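Protein F01G10.3, confirmed by transcript evidence (Caenorhabditis elegans, PDB 3K6J) probably oxidises (3S)-3-hydroxyacyl-CoA with NAD⁺, as the dehydrogenase part of a multifunctional enzyme. Local coordinates at residues 263-268 with 356-361. Sequence-based numbering, arbitrary orientation.
Sequences DKIITN and QDVINF
Ile-265 meets both Val-358 and Ile-359 where segments 263-268 and 356-361, on helices 259-269 and 355-375, cross, their axes at 86° and 9.9 Å apart. From CB, which is directed at the other helix, the side chain forks. Ile-265 CG2, anti to the backbone N, lies 3.7 Å from Ile-359 CD1, with CG1 of that isoleucine just as near, and also touches Val-358 CG1. The longer branch leaves CB beside the backbone N, and its extended second torsion (chi2 164°) carries Ile-265 CD1 to Val-358 CG1 at 3.7 Å and Val-358 CG2 at 3.9 Å, meeting the valine fork at about a right angle; Val-358 CG1 thus packs against both branches. Both helices lie in the mainly helical region beyond strand 225-229, the last of the Rossmann-type sheet, away from the zinc site. Replacing Ile-265 with alanine would probably leave Val-358 without its partner across the crossing and the tip of Ile-359 freer to turn. That tip, Ile-359 CD1, is touched by both isoleucines of helix 259-269, Ile-266 CD1 also coming to 3.7 Å. Helix 234-253 flanks the crossing, with Leu-251 on Val-358 and Tyr-244 on Ile-266.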
loop_
_atom_site.group_PDB
_atom_site.type_symbol
_atom_site.label_atom_id
_atom_site.label_comp_id
_atom_site.label_asym_id
_atom_site.label_seq_id
_atom_site.Cartn_x
_atom_site.Cartn_y
_atom_site.Cartn_z
ATOM N N ASP A 263 19.655 -2.012 2.712
ATOM C CA ASP A 263 18.809 -1.961 1.539
ATOM C C ASP A 263 19.232 -3.013 0.511
ATOM O O ASP A 263 18.388 -3.588 -0.194
ATOM C CB ASP A 263 18.830 -0.565 0.937
ATOM C CG ASP A 263 18.084 0.460 1.795
ATOM O OD1 ASP A 263 17.554 0.105 2.867
ATOM O OD2 ASP A 263 18.022 1.638 1.385
ATOM N N LYS A 264 20.531 -3.293 0.456
ATOM C CA LYS A 264 21.052 -4.236 -0.516
ATOM C C LYS A 264 20.656 -5.642 -0.137
ATOM O O LYS A 264 20.342 -6.444 -0.996
ATOM C CB LYS A 264 22.570 -4.114 -0.651
ATOM C CG LYS A 264 23.173 -4.970 -1.750
ATOM C CD LYS A 264 22.714 -4.497 -3.117
ATOM C CE LYS A 264 23.255 -5.393 -4.211
ATOM N NZ LYS A 264 22.704 -4.926 -5.499
ATOM N N ILE A 265 20.639 -5.916 1.161
ATOM C CA ILE A 265 20.258 -7.217 1.664
ATOM C C ILE A 265 18.762 -7.474 1.402
ATOM O O ILE A 265 18.368 -8.556 0.946
ATOM C CB ILE A 265 20.620 -7.343 3.156
ATOM C CG1 ILE A 265 22.153 -7.413 3.325
ATOM C CG2 ILE A 265 19.951 -8.565 3.772
ATOM C CD1 ILE A 265 22.647 -7.144 4.776
ATOM N N ILE A 266 17.950 -6.455 1.662
ATOM C CA ILE A 266 16.520 -6.460 1.366
ATOM C C ILE A 266 16.213 -6.650 -0.126
ATOM O O ILE A 266 15.357 -7.469 -0.489
ATOM C CB ILE A 266 15.841 -5.177 1.960
ATOM C CG1 ILE A 266 15.775 -5.251 3.495
ATOM C CG2 ILE A 266 14.488 -4.900 1.347
ATOM C CD1 ILE A 266 14.838 -6.308 4.057
ATOM N N THR A 267 16.907 -5.921 -0.996
ATOM C CA THR A 267 16.630 -6.042 -2.431
ATOM C C THR A 267 17.172 -7.358 -2.972
ATOM O O THR A 267 16.613 -7.914 -3.915
ATOM C CB THR A 267 17.150 -4.830 -3.273
ATOM O OG1 THR A 267 18.578 -4.749 -3.176
ATOM C CG2 THR A 267 16.528 -3.519 -2.789
ATOM N N ASN A 268 18.254 -7.853 -2.367
ATOM C CA ASN A 268 18.752 -9.194 -2.693
ATOM C C ASN A 268 17.726 -10.268 -2.331
ATOM O O ASN A 268 17.553 -11.221 -3.066
ATOM C CB ASN A 268 20.095 -9.519 -1.995
ATOM C CG ASN A 268 21.290 -8.804 -2.622
ATOM O OD1 ASN A 268 21.192 -8.178 -3.676
ATOM N ND2 ASN A 268 22.424 -8.891 -1.954
ATOM N N GLN A 356 21.650 -13.570 6.060
ATOM C CA GLN A 356 20.442 -14.296 6.471
ATOM C C GLN A 356 19.904 -13.838 7.830
ATOM O O GLN A 356 18.705 -13.637 7.965
ATOM C CB GLN A 356 20.635 -15.822 6.406
ATOM C CG GLN A 356 19.335 -16.637 6.500
ATOM C CD GLN A 356 18.203 -16.114 5.582
ATOM O OE1 GLN A 356 18.408 -15.900 4.378
ATOM N NE2 GLN A 356 17.010 -15.922 6.151
ATOM N N ASP A 357 20.782 -13.639 8.809
ATOM C CA ASP A 357 20.391 -13.119 10.124
ATOM C C ASP A 357 19.786 -11.718 10.054
ATOM O O ASP A 357 18.851 -11.406 10.801
ATOM C CB ASP A 357 21.583 -13.100 11.091
ATOM C CG ASP A 357 22.130 -14.496 11.397
ATOM O OD1 ASP A 357 23.315 -14.584 11.803
ATOM O OD2 ASP A 357 21.399 -15.497 11.230
ATOM N N VAL A 358 20.353 -10.876 9.186
ATOM C CA VAL A 358 19.815 -9.545 8.894
ATOM C C VAL A 358 18.342 -9.611 8.436
ATOM O O VAL A 358 17.481 -8.940 9.009
ATOM C CB VAL A 358 20.688 -8.802 7.827
ATOM C CG1 VAL A 358 20.019 -7.514 7.369
ATOM C CG2 VAL A 358 22.084 -8.498 8.396
ATOM N N ILE A 359 18.081 -10.427 7.411
ATOM C CA ILE A 359 16.732 -10.700 6.917
ATOM C C ILE A 359 15.809 -11.213 8.036
ATOM O O ILE A 359 14.714 -10.700 8.210
ATOM C CB ILE A 359 16.750 -11.680 5.711
ATOM C CG1 ILE A 359 17.216 -10.976 4.430
ATOM C CG2 ILE A 359 15.387 -12.344 5.490
ATOM C CD1 ILE A 359 16.454 -9.690 4.065
ATOM N N ASN A 360 16.266 -12.197 8.808
ATOM C CA ASN A 360 15.479 -12.717 9.914
ATOM C C ASN A 360 15.142 -11.654 10.946
ATOM O O ASN A 360 14.020 -11.597 11.447
ATOM C CB ASN A 360 16.204 -13.893 10.575
ATOM C CG ASN A 360 16.368 -15.065 9.641
ATOM O OD1 ASN A 360 15.763 -15.114 8.567
ATOM N ND2 ASN A 360 17.179 -16.029 10.047
ATOM N N PHE A 361 16.128 -10.826 11.265
ATOM C CA PHE A 361 15.986 -9.735 12.237
ATOM C C PHE A 361 14.890 -8.752 11.803
ATOM O O PHE A 361 14.145 -8.224 12.639
ATOM C CB PHE A 361 17.331 -9.012 12.397
ATOM C CG PHE A 361 17.389 -8.055 13.568
ATOM C CD1 PHE A 361 17.591 -8.523 14.871
ATOM C CD2 PHE A 361 17.273 -6.678 13.373
ATOM C CE1 PHE A 361 17.663 -7.629 15.966
ATOM C CE2 PHE A 361 17.327 -5.790 14.464
ATOM C CZ PHE A 361 17.530 -6.282 15.768
#